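PDB 6U4B: WbbM protein from Klebsiella pneumoniae, which is a trimeric bifunctional glycosyltransferase thought to polymerise O antigen, and binds magnesium. Local coordinates for residues G99-Y103 / R104-N108; V123-P126 / C127-E131. All blocks are in the same frame, centred on the assembly; numbering follows the deposited sequence.

Contact 1 (G99-Y103 / R104-N108); sequences GFMHY and RRHLN
Met101 and His106 face each other across a beta turn that takes the chain off strand 97-102 of the DUF4422 region. Tyr103 and Arg104 are the corner residues, with backbone angles close to type I. His102 and Arg105 stand at the ends, their CA atoms 4.9 Å apart.

Met101 can be followed outward. Met101 CB lies in the plane of the His106 ring, at the edge, 4.0 Å from CD2. The first torsion (chi1 -59°) sets CG anti to the carbonyl carbon. SD then comes beside the backbone beyond the turn and rests against His106 CB and Leu107 CB. Met101 SD accepts a weak hydrogen bond from Leu107 N, 3.4 Å away. The chain bends at chi3 (-65°), and Met101 CE ends 4.0 Å from His106 CD2. The Met101 and His106 side chains cross at about a right angle. Both are buried.

At the corners, Tyr103 and Arg104 run side by side in the same direction. Arg104 CB lies over one face of the tyrosine ring, toward the rim, and CG and CD run on past its CD1-CE1 side. Arg104 CD is 3.4 Å from Tyr103 CE1. The guanidinium stands almost perpendicular to the ring plane and is not stacked on it. Glu288 takes both tips: it forms a salt bridge with Arg104 NH2 and a hydrogen bond with Tyr103 OH. Val285 O accepts from Arg104 NE.

At the ends of the turn, Arg105 CB rests 3.8 Å from His102 CD2. The polar end of His102 turns elsewhere, through ND1 to Glu81.

His106 is held from two nitrogens. Its ND1 is hydrogen-bonded to Tyr132 OH. His106 NE2 binds a water at 3.0 Å, and that water donates a hydrogen bond to Tyr103 O at 3.1 Å.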
ATOM      1  N   GLY A  99     -15.145  41.065 -28.877  1.00 48.91           N
ATOM      2  CA  GLY A  99     -16.198  40.364 -29.579  1.00 49.07           C
ATOM      3  C   GLY A  99     -16.251  38.896 -29.205  1.00 48.97           C
ATOM      4  O   GLY A  99     -15.320  38.344 -28.616  1.00 45.97           O
ATOM      5  N   PHE A 100     -17.371  38.274 -29.566  1.00 47.26           N
ATOM      6  CA  PHE A 100     -17.613  36.867 -29.281  1.00 42.81           C
ATOM      7  C   PHE A 100     -18.397  36.248 -30.426  1.00 44.29           C
ATOM      8  O   PHE A 100     -19.381  36.826 -30.896  1.00 47.06           O
ATOM      9  CB  PHE A 100     -18.383  36.677 -27.966  1.00 39.74           C
ATOM     10  CG  PHE A 100     -17.697  37.270 -26.773  1.00 39.19           C
ATOM     11  CD1 PHE A 100     -17.956  38.572 -26.390  1.00 41.08           C
ATOM     12  CD2 PHE A 100     -16.791  36.526 -26.037  1.00 44.29           C
ATOM     13  CE1 PHE A 100     -17.324  39.123 -25.292  1.00 47.06           C
ATOM     14  CE2 PHE A 100     -16.156  37.068 -24.939  1.00 46.07           C
ATOM     15  CZ  PHE A 100     -16.422  38.370 -24.565  1.00 48.02           C
ATOM     16  N   MET A 101     -17.951  35.076 -30.869  1.00 45.07           N
ATOM     17  CA  MET A 101     -18.629  34.314 -31.907  1.00 39.26           C
ATOM     18  C   MET A 101     -18.671  32.852 -31.490  1.00 40.24           C
ATOM     19  O   MET A 101     -17.944  32.421 -30.593  1.00 34.28           O
ATOM     20  CB  MET A 101     -17.931  34.468 -33.268  1.00 38.00           C
ATOM     21  CG  MET A 101     -17.847  35.907 -33.765  1.00 39.80           C
ATOM     22  SD  MET A 101     -17.235  36.100 -35.458  1.00 45.33           S
ATOM     23  CE  MET A 101     -15.554  35.505 -35.300  1.00 42.20           C
ATOM     24  N   HIS A 102     -19.553  32.093 -32.135  1.00 46.58           N
ATOM     25  CA  HIS A 102     -19.616  30.658 -31.907  1.00 45.25           C
ATOM     26  C   HIS A 102     -18.478  29.967 -32.658  1.00 44.69           C
ATOM     27  O   HIS A 102     -17.713  30.596 -33.392  1.00 44.44           O
ATOM     28  CB  HIS A 102     -20.978  30.112 -32.326  1.00 50.12           C
ATOM     29  CG  HIS A 102     -22.132  30.835 -31.704  1.00 55.83           C
ATOM     30  ND1 HIS A 102     -22.418  30.757 -30.358  1.00 55.23           N
ATOM     31  CD2 HIS A 102     -23.064  31.658 -32.241  1.00 57.14           C
ATOM     32  CE1 HIS A 102     -23.479  31.498 -30.092  1.00 54.11           C
ATOM     33  NE2 HIS A 102     -23.891  32.054 -31.218  1.00 56.68           N
ATOM     34  N   TYR A 103     -18.351  28.650 -32.471  1.00 44.19           N
ATOM     35  CA  TYR A 103     -17.267  27.912 -33.106  1.00 48.94           C
ATOM     36  C   TYR A 103     -17.602  27.477 -34.526  1.00 46.77           C
ATOM     37  O   TYR A 103     -16.686  27.297 -35.334  1.00 49.68           O
ATOM     38  CB  TYR A 103     -16.865  26.685 -32.267  1.00 49.94           C
ATOM     39  CG  TYR A 103     -17.825  25.514 -32.293  1.00 48.54           C
ATOM     40  CD1 TYR A 103     -17.599  24.425 -33.127  1.00 46.48           C
ATOM     41  CD2 TYR A 103     -18.939  25.480 -31.459  1.00 51.34           C
ATOM     42  CE1 TYR A 103     -18.462  23.341 -33.143  1.00 49.07           C
ATOM     43  CE2 TYR A 103     -19.813  24.396 -31.471  1.00 51.93           C
ATOM     44  CZ  TYR A 103     -19.568  23.333 -32.317  1.00 54.24           C
ATOM     45  OH  TYR A 103     -20.430  22.259 -32.332  1.00 59.15           O
ATOM     46  N   ARG A 104     -18.884  27.308 -34.856  1.00 49.32           N
ATOM     47  CA  ARG A 104     -19.288  27.034 -36.230  1.00 56.50           C
ATOM     48  C   ARG A 104     -20.244  28.089 -36.774  1.00 51.77           C
ATOM     49  O   ARG A 104     -20.806  27.905 -37.859  1.00 52.03           O
ATOM     50  CB  ARG A 104     -19.913  25.640 -36.337  1.00 61.07           C
ATOM     51  CG  ARG A 104     -18.900  24.543 -36.595  1.00 71.00           C
ATOM     52  CD  ARG A 104     -19.484  23.164 -36.350  1.00 75.75           C
ATOM     53  NE  ARG A 104     -20.573  22.836 -37.261  1.00 78.81           N
ATOM     54  CZ  ARG A 104     -21.197  21.662 -37.273  1.00 80.59           C
ATOM     55  NH1 ARG A 104     -22.180  21.438 -38.135  1.00 80.01           N
ATOM     56  NH2 ARG A 104     -20.835  20.713 -36.421  1.00 80.86           N
ATOM     57  N   ARG A 105     -20.456  29.180 -36.042  1.00 49.93           N
ATOM     58  CA  ARG A 105     -21.287  30.290 -36.493  1.00 53.60           C
ATOM     59  C   ARG A 105     -20.526  31.580 -36.237  1.00 46.90           C
ATOM     60  O   ARG A 105     -20.121  31.849 -35.101  1.00 45.28           O
ATOM     61  CB  ARG A 105     -22.640  30.303 -35.774  1.00 53.84           C
ATOM     62  CG  ARG A 105     -23.549  29.142 -36.138  1.00 58.76           C
ATOM     63  CD  ARG A 105     -24.653  28.973 -35.109  1.00 66.72           C
ATOM     64  NE  ARG A 105     -25.679  28.030 -35.546  1.00 77.77           N
ATOM     65  CZ  ARG A 105     -25.653  26.723 -35.301  1.00 84.11           C
ATOM     66  NH1 ARG A 105     -24.645  26.190 -34.622  1.00 83.13           N
ATOM     67  NH2 ARG A 105     -26.636  25.948 -35.739  1.00 89.35           N
ATOM     68  N   HIS A 106     -20.321  32.366 -37.288  1.00 46.09           N
ATOM     69  CA  HIS A 106     -19.498  33.565 -37.221  1.00 50.42           C
ATOM     70  C   HIS A 106     -20.250  34.733 -37.848  1.00 56.03           C
ATOM     71  O   HIS A 106     -21.381  34.594 -38.322  1.00 51.27           O
ATOM     72  CB  HIS A 106     -18.150  33.336 -37.920  1.00 51.87           C
ATOM     73  CG  HIS A 106     -17.389  32.162 -37.389  1.00 54.81           C
ATOM     74  ND1 HIS A 106     -16.951  31.132 -38.194  1.00 57.24           N
ATOM     75  CD2 HIS A 106     -16.988  31.853 -36.133  1.00 53.96           C
ATOM     76  CE1 HIS A 106     -16.315  30.240 -37.456  1.00 57.64           C
ATOM     77  NE2 HIS A 106     -16.323  30.653 -36.202  1.00 53.87           N
ATOM     78  N   LEU A 107     -19.603  35.895 -37.855  1.00 56.26           N
ATOM     79  CA  LEU A 107     -20.152  37.096 -38.465  1.00 57.57           C
ATOM     80  C   LEU A 107     -19.419  37.398 -39.765  1.00 60.81           C
ATOM     81  O   LEU A 107     -18.208  37.181 -39.875  1.00 60.12           O
ATOM     82  CB  LEU A 107     -20.041  38.291 -37.520  1.00 55.18           C
ATOM     83  CG  LEU A 107     -20.814  38.226 -36.202  1.00 54.44           C
ATOM     84  CD1 LEU A 107     -20.320  39.317 -35.267  1.00 43.75           C
ATOM     85  CD2 LEU A 107     -22.307  38.361 -36.445  1.00 54.28           C
ATOM     86  N   ASN A 108     -20.164  37.899 -40.746  1.00 55.20           N
ATOM     87  CA  ASN A 108     -19.600  38.318 -42.023  1.00 56.40           C
ATOM     88  C   ASN A 108     -19.168  39.774 -41.896  1.00 59.16           C
ATOM     89  O   ASN A 108     -20.008  40.675 -41.808  1.00 65.07           O
ATOM     90  CB  ASN A 108     -20.624  38.130 -43.140  1.00 59.12           C
ATOM     91  CG  ASN A 108     -20.136  38.642 -44.483  1.00 70.03           C
ATOM     92  OD1 ASN A 108     -18.968  38.996 -44.649  1.00 71.18           O
ATOM     93  ND2 ASN A 108     -21.037  38.672 -45.457  1.00 71.91           N
TER
HETATM   94  O   HOH W   1     -14.114  29.042 -34.933  1.00 50.61           O

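Contact 2 (V123-P126 / C127-E131); sequences VNHP and CIDEE
His125 turns its ring edge to Cys127, Asp129 and Glu131 as the chain bends from strand 122-125 into helix 130-135. CG of His125 is anti to the backbone N (chi1 -159°), which carries the imidazole to the inside of the bend, where it meets Cys127 O. His125 ND1 donates to Cys127 O at 3.1 Å, with an N-H...O angle of 146°. The oxygen lies near the ring plane.

Next along the same edge, His125 CE1 meets Asp129 OD1 at 3.2 Å. OD1 lies near the ring plane, while the carboxylate is moderately tilted from it. The Glu131 carboxylate is instead turned steeply to the ring, and its OE1 is 3.7 Å from His125 NE2. These two acids would probably make the imidazole more basic. Pro126 CD sits over one ring face, toward the rim.

Asp129 is the N-cap. Its CG stands between the backbone N and the carbonyl carbon (chi1 52°), which folds the carboxylate back to Glu131 N. Asp129 OD2 takes a weak capping bond from Glu131 N at 3.0 Å. OD1 meets His125 while OD2 caps the helix.

Strand 122-125 pairs in parallel with strand 277-285, while Tyr132 of helix 130-135 sets its ring against His125.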
ATOM      1  N   VAL A 123     -25.890  32.235 -43.714  1.00 76.57           N
ATOM      2  CA  VAL A 123     -25.139  31.927 -44.925  1.00 77.34           C
ATOM      3  C   VAL A 123     -24.340  30.658 -44.668  1.00 75.28           C
ATOM      4  O   VAL A 123     -23.475  30.625 -43.784  1.00 70.37           O
ATOM      5  CB  VAL A 123     -24.224  33.092 -45.333  1.00 75.80           C
ATOM      6  CG1 VAL A 123     -23.553  32.795 -46.663  1.00 68.30           C
ATOM      7  CG2 VAL A 123     -25.022  34.381 -45.413  1.00 77.29           C
ATOM      8  N   ASN A 124     -24.633  29.611 -45.432  1.00 76.90           N
ATOM      9  CA  ASN A 124     -24.013  28.312 -45.222  1.00 75.85           C
ATOM     10  C   ASN A 124     -22.730  28.190 -46.036  1.00 76.81           C
ATOM     11  O   ASN A 124     -22.635  28.711 -47.152  1.00 79.97           O
ATOM     12  CB  ASN A 124     -24.987  27.192 -45.593  1.00 75.97           C
ATOM     13  CG  ASN A 124     -26.247  27.214 -44.746  1.00 74.92           C
ATOM     14  OD1 ASN A 124     -27.180  27.972 -45.021  1.00 76.46           O
ATOM     15  ND2 ASN A 124     -26.281  26.382 -43.709  1.00 71.60           N
ATOM     16  N   HIS A 125     -21.742  27.503 -45.462  1.00 74.40           N
ATOM     17  CA  HIS A 125     -20.489  27.186 -46.121  1.00 74.94           C
ATOM     18  C   HIS A 125     -20.102  25.794 -45.643  1.00 73.03           C
ATOM     19  O   HIS A 125     -20.276  25.481 -44.456  1.00 69.09           O
ATOM     20  CB  HIS A 125     -19.385  28.198 -45.790  1.00 74.11           C
ATOM     21  CG  HIS A 125     -18.265  28.220 -46.784  1.00 79.59           C
ATOM     22  ND1 HIS A 125     -17.153  27.413 -46.673  1.00 79.66           N
ATOM     23  CD2 HIS A 125     -18.082  28.959 -47.905  1.00 83.95           C
ATOM     24  CE1 HIS A 125     -16.335  27.650 -47.684  1.00 83.49           C
ATOM     25  NE2 HIS A 125     -16.875  28.584 -48.446  1.00 84.38           N
ATOM     26  N   PRO A 126     -19.602  24.935 -46.541  1.00 72.72           N
ATOM     27  CA  PRO A 126     -19.353  23.530 -46.179  1.00 75.02           C
ATOM     28  C   PRO A 126     -18.478  23.348 -44.945  1.00 73.12           C
ATOM     29  O   PRO A 126     -18.936  22.794 -43.942  1.00 78.12           O
ATOM     30  CB  PRO A 126     -18.677  22.955 -47.435  1.00 79.33           C
ATOM     31  CG  PRO A 126     -18.319  24.144 -48.291  1.00 80.19           C
ATOM     32  CD  PRO A 126     -19.326  25.192 -47.963  1.00 75.35           C
ATOM     33  N   CYS A 127     -17.228  23.802 -44.997  1.00 71.72           N
ATOM     34  CA  CYS A 127     -16.322  23.671 -43.866  1.00 71.90           C
ATOM     35  C   CYS A 127     -15.477  24.933 -43.747  1.00 67.04           C
ATOM     36  O   CYS A 127     -15.481  25.798 -44.625  1.00 68.06           O
ATOM     37  CB  CYS A 127     -15.430  22.427 -43.993  1.00 81.53           C
ATOM     38  SG  CYS A 127     -14.389  22.383 -45.466  1.00 92.82           S
ATOM     39  N   ILE A 128     -14.750  25.031 -42.636  1.00 64.93           N
ATOM     40  CA  ILE A 128     -13.876  26.172 -42.382  1.00 62.20           C
ATOM     41  C   ILE A 128     -12.583  25.967 -43.164  1.00 69.67           C
ATOM     42  O   ILE A 128     -11.735  25.156 -42.782  1.00 70.48           O
ATOM     43  CB  ILE A 128     -13.593  26.346 -40.886  1.00 55.05           C
ATOM     44  CG1 ILE A 128     -14.882  26.679 -40.133  1.00 54.60           C
ATOM     45  CG2 ILE A 128     -12.546  27.431 -40.669  1.00 51.86           C
ATOM     46  CD1 ILE A 128     -14.698  26.826 -38.633  1.00 53.59           C
ATOM     47  N   ASP A 129     -12.428  26.704 -44.261  1.00 72.63           N
ATOM     48  CA  ASP A 129     -11.194  26.662 -45.035  1.00 77.36           C
ATOM     49  C   ASP A 129     -10.703  28.075 -45.322  1.00 79.60           C
ATOM     50  O   ASP A 129     -11.223  29.046 -44.761  1.00 79.01           O
ATOM     51  CB  ASP A 129     -11.394  25.886 -46.339  1.00 82.78           C
ATOM     52  CG  ASP A 129     -12.589  26.374 -47.137  1.00 93.12           C
ATOM     53  OD1 ASP A 129     -13.736  26.076 -46.743  1.00 95.24           O
ATOM     54  OD2 ASP A 129     -12.383  27.064 -48.157  1.00102.04           O
ATOM     55  N   GLU A 130      -9.699  28.200 -46.192  1.00 79.17           N
ATOM     56  CA  GLU A 130      -9.154  29.519 -46.496  1.00 81.33           C
ATOM     57  C   GLU A 130     -10.133  30.368 -47.299  1.00 75.77           C
ATOM     58  O   GLU A 130     -10.165  31.592 -47.130  1.00 74.08           O
ATOM     59  CB  GLU A 130      -7.821  29.378 -47.233  1.00 87.02           C
ATOM     60  CG  GLU A 130      -6.621  29.245 -46.300  1.00 87.10           C
ATOM     61  CD  GLU A 130      -5.351  28.831 -47.020  1.00 92.39           C
ATOM     62  OE1 GLU A 130      -5.001  27.632 -46.967  1.00 92.12           O
ATOM     63  OE2 GLU A 130      -4.705  29.701 -47.644  1.00 94.46           O
ATOM     64  N   GLU A 131     -10.939  29.745 -48.166  1.00 74.29           N
ATOM     65  CA  GLU A 131     -11.956  30.498 -48.896  1.00 76.69           C
ATOM     66  C   GLU A 131     -13.027  31.036 -47.954  1.00 75.05           C
ATOM     67  O   GLU A 131     -13.516  32.158 -48.136  1.00 72.17           O
ATOM     68  CB  GLU A 131     -12.592  29.622 -49.973  1.00 86.26           C
ATOM     69  CG  GLU A 131     -13.718  30.306 -50.735  1.00 97.55           C
ATOM     70  CD  GLU A 131     -14.614  29.324 -51.464  1.00106.11           C
ATOM     71  OE1 GLU A 131     -14.478  28.106 -51.224  1.00108.54           O
ATOM     72  OE2 GLU A 131     -15.455  29.771 -52.272  1.00111.82           O
TER

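In the fold
Contacts 1 and 2 follow one another along the chain, at the ends of two strands of the same mixed sheet. Their centres are 13 Å apart. They touch through Ile128: its CD1 is 3.9 Å from Tyr103 O and 4.0 Å from His106 CE1. Tyr132, on helix 130-135, is a second link. It bonds to His106 of contact 1 with its hydroxyl and meets His125 of contact 2 with its ring. Strand 277-285 borders both. The two contacts belong to the DUF4422 region. The magnesium held by Asp406, Asp408 and His560 lies in the other, family 8 region, away from both.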